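Local coordinates for uncharacterized protein Rv2277c (Mycobacterium tuberculosis, PDB 5VUG), which probably hydrolyses phosphoric diesters with a TIM-barrel domain of the glycerophosphodiester phosphodiesterase type, its own substrate not being established, at residues T116-L126 against R150-I160; D10-A18 against A34-T45. All blocks are in the same frame, centred on the assembly; numbering follows the deposited sequence.

Interaction 1. Residues T116-L126 against R150-I160; sequences TPPDMTLFLDL and RSIVYSTNADI. With CA (calcium ion), chain B.
Arg-150 reaches back along the loop ahead of strand 121-125 and holds it through one nitrogen. Its NH1 donates to Met-120 O (2.9 Å) and to Thr-116 OG1 (3.0 Å), both acceptors lying within 2° of the guanidinium plane; at Met-120 the N-H meets a carbonyl lone pair. Leu-122 CD1 covers one guanidinium face and Pro-117 O lies over the other. From CG to NE the arginine chain is extended, which brings NH1 between Met-120 O and Thr-116 OG1. Thr-116 OG1 and Arg-150 NH2, the latter weakly, also bond to Ile-113 O.

Beyond this grip, strands 121-125 and 151-154 run parallel in the regular ladder, from Leu-122 N to Arg-150 O (2.8 Å) through to Leu-126 N to Tyr-154 O (2.9 Å).

Phe-123 and Ile-152 are partners in register, CD1 of the ring 3.7 Å from Ile-152 CB; past the ladder, Leu-126 packs CB on Ile-160 CG2 in helix 158-165. On the Phe-123 face, Asp-125 OD1 sits at the edge of the Tyr-154 ring and takes a water that Thr-156 N also holds.

A calcium ion binds Asp-119 O (2.3 Å) and two waters. Calcium and guanidinium thus both grip backbone oxygens of the Pro-117 to Met-120 turn, which may stiffen the loop leading into strand 121-125.

Interaction 2. Residues D10-A18 against A34-T45; sequences DPMIVAHRA and AVAAGVDGMWLT
Asp-40 closes the start of the strand pair: its OD2 accepts from Ile-13 N at 2.9 Å, nearly straight (175°), using the lone pair away from its other oxygen. In return Ile-13 O takes Asp-40 N (2.8 Å) and, weakly, Gly-41 N, so side chain and backbone of Asp-40 hold both the N-H and the carbonyl of Ile-13. A water joins the same OD2 to Pro-11 O.

Further along, Ala-15 N bonds to Gly-41 O (3.0 Å) and Trp-43 N to Ala-15 O. The latter oxygen also receives Ala-18 N from the opposite face of its carbonyl plane, closing the type II turn Ala-15 to Ala-18. At His-16 the CD2 edge of the imidazole points at the face of the Trp-43 five-membered ring, His-16 CD2 being 3.7 Å from Trp-43 CD1, with planes at 62°. Both rings swing anti to their backbone N (chi1 -175° for His-16), and the side chains run abreast. Arg-17 CG lies over one face of the imidazole, 3.8 Å above its plane and over the centre.

On the other side of the sheet, Ala-15 CB packs on Ala-34 CB (3.9 Å) and on the selenium of Met-42, which also touches Ala-18. Thus helix 28-36, the helix of this beta-alpha-beta unit, covers its two strands, and the Schellman motif at Gly-38 turns the chain back toward strand 41-48.

Asp-271 holds His-16 ND1, while NE2 bonds to a glycerol, probably from crystallisation. The Asp-271 bond, the Trp-43 face and Arg-17 CG probably set the rotation of the imidazole, turning NE2 to where the glycerol sits.

How the interactions relate
Interaction 2 comes first along the chain, closing before interaction 1 opens, and their centres lie about 12 Å apart. Strands 41-48 and 121-125 are neighbours, so the order 12-16, 41-48, 121-125, 151-154 makes four successive parallel strands of the TIM barrel. Phe-123 stitches the two contacts together: its N lies 2.8 Å from Met-42 O and its O lies 2.8 Å from Leu-44 N, both probable hydrogen bonds. Trp-43 also meets Tyr-154, linking the aromatic residues of both contacts. Bound glycerol lies near His-16 of interaction 2 and near Asp-125 of interaction 1, consistent with a pocket at the C-terminal ends of these strands, where TIM barrels carry their active sites.

Interaction 1. Residues T116-L126 against R150-I160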
# COMPACT_ATOMS: atom_id res chain seq x y z
N THR A 116 33.30 22.05 1.46
CA THR A 116 33.17 21.07 0.40
C THR A 116 33.84 21.59 -0.87
O THR A 116 33.91 22.81 -1.09
CB THR A 116 31.70 20.74 0.09
OG1 THR A 116 31.00 21.92 -0.30
CG2 THR A 116 31.02 20.13 1.31
N PRO A 117 34.35 20.69 -1.70
CA PRO A 117 35.06 21.12 -2.92
C PRO A 117 34.08 21.61 -3.97
O PRO A 117 32.87 21.33 -3.90
CB PRO A 117 35.77 19.84 -3.37
CG PRO A 117 34.97 18.74 -2.79
CD PRO A 117 34.45 19.25 -1.48
N PRO A 118 34.57 22.36 -4.97
CA PRO A 118 33.65 23.06 -5.89
C PRO A 118 32.85 22.13 -6.77
O PRO A 118 31.80 22.54 -7.29
CB PRO A 118 34.59 23.94 -6.72
CG PRO A 118 35.94 23.27 -6.60
CD PRO A 118 35.98 22.72 -5.21
N ASP A 119 33.30 20.89 -6.95
CA ASP A 119 32.58 19.92 -7.77
C ASP A 119 31.48 19.19 -7.01
O ASP A 119 30.73 18.44 -7.62
CB ASP A 119 33.56 18.85 -8.21
CG ASP A 119 34.23 18.19 -7.03
OD1 ASP A 119 35.15 18.80 -6.45
OD2 ASP A 119 33.78 17.10 -6.63
N MSE A 120 31.39 19.34 -5.69
CA MSE A 120 30.50 18.43 -4.98
C MSE A 120 29.05 18.86 -4.86
O MSE A 120 28.73 19.97 -4.41
CB MSE A 120 31.04 18.03 -3.62
CG MSE A 120 30.26 16.83 -3.05
SE MSE A 120 31.08 16.38 -1.50
CE MSE A 120 32.67 15.62 -2.28
N THR A 121 28.19 17.94 -5.28
CA THR A 121 26.76 18.18 -5.21
C THR A 121 26.32 18.11 -3.76
O THR A 121 26.69 17.18 -3.03
CB THR A 121 26.02 17.13 -6.04
OG1 THR A 121 26.54 17.13 -7.38
CG2 THR A 121 24.53 17.43 -6.07
N LEU A 122 25.53 19.10 -3.34
CA LEU A 122 24.97 19.16 -2.00
C LEU A 122 23.48 18.88 -2.09
O LEU A 122 22.78 19.47 -2.91
CB LEU A 122 25.17 20.56 -1.42
CG LEU A 122 26.59 21.13 -1.50
CD1 LEU A 122 26.65 22.51 -0.89
CD2 LEU A 122 27.57 20.18 -0.81
N PHE A 123 23.00 17.99 -1.24
CA PHE A 123 21.58 17.74 -1.07
C PHE A 123 21.19 18.31 0.28
O PHE A 123 21.73 17.88 1.31
CB PHE A 123 21.29 16.24 -1.16
CG PHE A 123 21.66 15.65 -2.49
CD1 PHE A 123 20.75 15.65 -3.54
CD2 PHE A 123 22.94 15.17 -2.71
CE1 PHE A 123 21.09 15.12 -4.78
CE2 PHE A 123 23.30 14.65 -3.95
CZ PHE A 123 22.37 14.63 -4.99
N LEU A 124 20.32 19.31 0.28
CA LEU A 124 19.98 20.06 1.48
C LEU A 124 18.57 19.67 1.88
O LEU A 124 17.61 20.04 1.20
CB LEU A 124 20.07 21.56 1.20
CG LEU A 124 21.44 22.03 0.68
CD1 LEU A 124 21.44 23.55 0.49
CD2 LEU A 124 22.56 21.58 1.61
N ASP A 125 18.45 18.95 2.98
CA ASP A 125 17.17 18.46 3.47
C ASP A 125 16.59 19.50 4.42
O ASP A 125 17.15 19.77 5.49
CB ASP A 125 17.35 17.12 4.18
CG ASP A 125 16.03 16.53 4.68
OD1 ASP A 125 14.95 16.92 4.17
OD2 ASP A 125 16.07 15.66 5.58
N LEU A 126 15.48 20.11 4.01
CA LEU A 126 14.87 21.19 4.79
C LEU A 126 13.62 20.71 5.52
O LEU A 126 12.77 20.06 4.93
CB LEU A 126 14.50 22.35 3.86
CG LEU A 126 15.54 23.44 3.55
CD1 LEU A 126 16.84 22.89 3.00
CD2 LEU A 126 14.94 24.48 2.61
N ARG A 150 25.08 23.90 -7.55
CA ARG A 150 25.48 22.56 -7.16
C ARG A 150 24.68 22.03 -5.98
O ARG A 150 25.07 21.03 -5.38
CB ARG A 150 26.99 22.47 -6.89
CG ARG A 150 27.47 23.26 -5.68
CD ARG A 150 28.99 23.10 -5.57
NE ARG A 150 29.61 23.94 -4.54
CZ ARG A 150 30.04 23.48 -3.37
NH1 ARG A 150 29.91 22.19 -3.06
NH2 ARG A 150 30.60 24.30 -2.49
N SER A 151 23.56 22.67 -5.65
CA SER A 151 22.76 22.29 -4.49
C SER A 151 21.35 21.88 -4.92
O SER A 151 20.74 22.52 -5.80
CB SER A 151 22.68 23.44 -3.47
OG SER A 151 23.98 23.80 -3.03
N ILE A 152 20.84 20.81 -4.30
CA ILE A 152 19.51 20.27 -4.56
C ILE A 152 18.72 20.34 -3.26
O ILE A 152 19.14 19.74 -2.26
CB ILE A 152 19.59 18.82 -5.06
CG1 ILE A 152 20.45 18.71 -6.33
CG2 ILE A 152 18.18 18.22 -5.27
CD1 ILE A 152 19.88 19.44 -7.53
N VAL A 153 17.60 21.05 -3.26
CA VAL A 153 16.76 21.16 -2.07
C VAL A 153 15.81 19.97 -2.02
O VAL A 153 15.08 19.71 -2.98
CB VAL A 153 15.99 22.48 -2.05
CG1 VAL A 153 15.03 22.52 -0.86
CG2 VAL A 153 16.99 23.66 -2.00
N TYR A 154 15.79 19.28 -0.87
CA TYR A 154 14.93 18.14 -0.63
C TYR A 154 14.04 18.40 0.59
O TYR A 154 14.45 19.09 1.52
CB TYR A 154 15.74 16.84 -0.37
CG TYR A 154 14.81 15.66 -0.19
CD1 TYR A 154 14.27 15.02 -1.30
CD2 TYR A 154 14.44 15.22 1.07
CE1 TYR A 154 13.38 13.98 -1.16
CE2 TYR A 154 13.54 14.17 1.23
CZ TYR A 154 13.02 13.55 0.11
OH TYR A 154 12.13 12.51 0.27
N SER A 155 12.83 17.84 0.57
CA SER A 155 12.00 17.75 1.77
C SER A 155 11.02 16.59 1.63
O SER A 155 10.57 16.28 0.53
CB SER A 155 11.22 19.05 2.03
OG SER A 155 10.46 18.99 3.23
N THR A 156 10.67 15.98 2.77
CA THR A 156 9.52 15.07 2.75
C THR A 156 8.19 15.80 2.64
O THR A 156 7.16 15.16 2.37
CB THR A 156 9.48 14.19 4.02
OG1 THR A 156 9.36 15.04 5.16
CG2 THR A 156 10.75 13.32 4.15
N ASN A 157 8.18 17.12 2.82
CA ASN A 157 6.97 17.92 2.98
C ASN A 157 6.71 18.70 1.69
O ASN A 157 7.53 19.53 1.29
CB ASN A 157 7.15 18.88 4.16
CG ASN A 157 5.90 19.66 4.50
OD1 ASN A 157 5.12 20.04 3.62
ND2 ASN A 157 5.70 19.92 5.78
N ALA A 158 5.57 18.43 1.06
CA ALA A 158 5.24 19.07 -0.21
C ALA A 158 5.18 20.58 -0.10
O ALA A 158 5.45 21.28 -1.09
CB ALA A 158 3.92 18.52 -0.74
N ASP A 159 4.82 21.12 1.07
CA ASP A 159 4.73 22.57 1.20
C ASP A 159 6.11 23.21 1.15
O ASP A 159 6.26 24.34 0.65
CB ASP A 159 4.06 22.95 2.52
CG ASP A 159 2.62 22.48 2.60
OD1 ASP A 159 1.95 22.40 1.55
OD2 ASP A 159 2.16 22.20 3.73
N ILE A 160 7.12 22.52 1.67
CA ILE A 160 8.49 23.02 1.60
C ILE A 160 9.02 22.95 0.17
O ILE A 160 9.64 23.90 -0.32
CB ILE A 160 9.38 22.26 2.61
CG1 ILE A 160 8.90 22.57 4.04
CG2 ILE A 160 10.84 22.65 2.45
CD1 ILE A 160 9.65 21.83 5.11
CA CA B . 29.39 16.98 -8.81
O HOH W 1 31.60 15.88 -8.82
O HOH W 2 29.10 15.67 -6.85
O HOH W 3 12.49 16.51 4.99

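Interaction 2. Residues D10-A18 against A34-T45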
# COMPACT_ATOMS: atom_id res chain seq x y z
N ASP A 10 29.14 3.13 -11.48
CA ASP A 10 28.76 2.98 -10.09
C ASP A 10 27.81 4.10 -9.67
O ASP A 10 27.92 5.23 -10.14
CB ASP A 10 30.00 3.06 -9.18
CG ASP A 10 30.99 1.94 -9.43
OD1 ASP A 10 30.69 0.99 -10.19
OD2 ASP A 10 32.09 2.01 -8.84
N PRO A 11 26.87 3.81 -8.77
CA PRO A 11 26.06 4.89 -8.18
C PRO A 11 26.95 5.87 -7.43
O PRO A 11 27.98 5.50 -6.86
CB PRO A 11 25.12 4.16 -7.22
CG PRO A 11 25.08 2.74 -7.74
CD PRO A 11 26.45 2.48 -8.29
N MSE A 12 26.56 7.15 -7.45
CA MSE A 12 27.21 8.15 -6.60
C MSE A 12 27.07 7.76 -5.13
O MSE A 12 25.98 7.37 -4.69
CB MSE A 12 26.55 9.52 -6.78
CG MSE A 12 26.86 10.20 -8.09
SE MSE A 12 25.56 11.62 -8.38
CE MSE A 12 25.78 12.58 -6.69
N ILE A 13 28.14 7.91 -4.37
CA ILE A 13 28.09 7.70 -2.92
C ILE A 13 27.80 9.04 -2.26
O ILE A 13 28.61 9.97 -2.34
CB ILE A 13 29.40 7.11 -2.39
CG1 ILE A 13 29.75 5.81 -3.12
CG2 ILE A 13 29.30 6.91 -0.87
CD1 ILE A 13 28.69 4.73 -3.01
N VAL A 14 26.65 9.15 -1.59
CA VAL A 14 26.22 10.40 -0.96
C VAL A 14 26.25 10.22 0.55
O VAL A 14 25.60 9.30 1.08
CB VAL A 14 24.84 10.85 -1.46
CG1 VAL A 14 24.41 12.15 -0.77
CG2 VAL A 14 24.83 11.02 -2.98
N ALA A 15 26.98 11.08 1.26
CA ALA A 15 27.14 10.95 2.71
C ALA A 15 25.90 11.47 3.43
O ALA A 15 25.63 12.68 3.43
CB ALA A 15 28.39 11.69 3.18
N HIS A 16 25.16 10.57 4.08
CA HIS A 16 23.91 10.93 4.74
C HIS A 16 24.19 11.70 6.03
O HIS A 16 24.78 11.16 6.97
CB HIS A 16 23.14 9.66 5.07
CG HIS A 16 21.78 9.91 5.64
ND1 HIS A 16 21.26 9.16 6.67
CD2 HIS A 16 20.83 10.83 5.33
CE1 HIS A 16 20.06 9.60 6.98
NE2 HIS A 16 19.77 10.61 6.18
N ARG A 17 23.72 12.95 6.09
CA ARG A 17 24.02 13.85 7.21
C ARG A 17 25.53 13.98 7.41
O ARG A 17 26.02 14.04 8.54
CB ARG A 17 23.33 13.44 8.52
CG ARG A 17 21.89 12.99 8.37
CD ARG A 17 21.39 12.52 9.73
NE ARG A 17 20.13 11.81 9.64
CZ ARG A 17 19.74 10.89 10.51
NH1 ARG A 17 18.57 10.29 10.35
NH2 ARG A 17 20.51 10.57 11.54
N ALA A 18 26.26 13.99 6.30
CA ALA A 18 27.72 14.04 6.27
C ALA A 18 28.37 12.76 6.80
O ALA A 18 29.57 12.76 7.09
CB ALA A 18 28.29 15.29 6.96
N ALA A 34 34.21 13.01 5.23
CA ALA A 34 33.46 12.38 4.15
C ALA A 34 34.09 12.69 2.79
O ALA A 34 34.23 11.79 1.95
CB ALA A 34 32.00 12.84 4.19
N VAL A 35 34.48 13.95 2.57
CA VAL A 35 35.22 14.29 1.35
C VAL A 35 36.47 13.42 1.23
O VAL A 35 36.75 12.85 0.17
CB VAL A 35 35.58 15.79 1.32
CG1 VAL A 35 36.42 16.12 0.09
CG2 VAL A 35 34.32 16.66 1.35
N ALA A 36 37.23 13.30 2.32
CA ALA A 36 38.46 12.52 2.30
C ALA A 36 38.20 11.04 2.02
O ALA A 36 39.08 10.35 1.48
CB ALA A 36 39.19 12.68 3.64
N ALA A 37 37.01 10.55 2.36
CA ALA A 37 36.61 9.17 2.08
C ALA A 37 36.09 8.98 0.66
O ALA A 37 35.65 7.87 0.32
CB ALA A 37 35.57 8.68 3.09
N GLY A 38 36.12 10.01 -0.18
CA GLY A 38 35.82 9.85 -1.58
C GLY A 38 34.37 9.95 -1.98
O GLY A 38 34.02 9.52 -3.09
N VAL A 39 33.51 10.51 -1.14
CA VAL A 39 32.09 10.59 -1.51
C VAL A 39 31.90 11.50 -2.71
O VAL A 39 32.71 12.39 -3.01
CB VAL A 39 31.20 11.02 -0.33
CG1 VAL A 39 31.45 10.11 0.88
CG2 VAL A 39 31.41 12.50 -0.00
N ASP A 40 30.80 11.27 -3.43
CA ASP A 40 30.42 12.03 -4.62
C ASP A 40 29.34 13.07 -4.34
O ASP A 40 29.03 13.87 -5.23
CB ASP A 40 29.89 11.07 -5.69
CG ASP A 40 30.86 9.95 -5.99
OD1 ASP A 40 31.93 10.24 -6.56
OD2 ASP A 40 30.57 8.79 -5.62
N GLY A 41 28.74 13.05 -3.17
CA GLY A 41 27.72 14.02 -2.83
C GLY A 41 27.62 14.11 -1.33
O GLY A 41 28.05 13.20 -0.61
N MSE A 42 27.05 15.23 -0.87
CA MSE A 42 26.98 15.56 0.55
C MSE A 42 25.53 15.90 0.91
O MSE A 42 24.97 16.87 0.39
CB MSE A 42 27.91 16.75 0.84
CG MSE A 42 28.16 17.04 2.32
SE MSE A 42 29.25 15.64 3.17
CE MSE A 42 30.88 15.80 2.12
N TRP A 43 24.92 15.11 1.78
CA TRP A 43 23.54 15.32 2.20
C TRP A 43 23.55 15.94 3.59
O TRP A 43 24.08 15.35 4.54
CB TRP A 43 22.81 13.97 2.24
CG TRP A 43 21.36 14.03 2.69
CD1 TRP A 43 20.89 14.29 3.96
CD2 TRP A 43 20.21 13.81 1.87
NE1 TRP A 43 19.51 14.25 3.97
CE2 TRP A 43 19.07 13.97 2.70
CE3 TRP A 43 20.02 13.51 0.51
CZ2 TRP A 43 17.76 13.83 2.22
CZ3 TRP A 43 18.72 13.38 0.03
CH2 TRP A 43 17.61 13.55 0.88
N LEU A 44 22.95 17.13 3.73
CA LEU A 44 23.04 17.90 4.96
C LEU A 44 21.64 18.34 5.38
O LEU A 44 20.82 18.68 4.53
CB LEU A 44 23.91 19.15 4.73
CG LEU A 44 25.33 18.91 4.21
CD1 LEU A 44 26.00 20.22 3.82
CD2 LEU A 44 26.17 18.13 5.24
N THR A 45 21.37 18.35 6.69
CA THR A 45 20.05 18.74 7.18
C THR A 45 20.13 20.18 7.68
O THR A 45 21.01 20.50 8.48
CB THR A 45 19.58 17.85 8.34
OG1 THR A 45 20.03 16.50 8.15
CG2 THR A 45 18.06 17.88 8.41
O HOH W 4 30.53 6.52 -7.38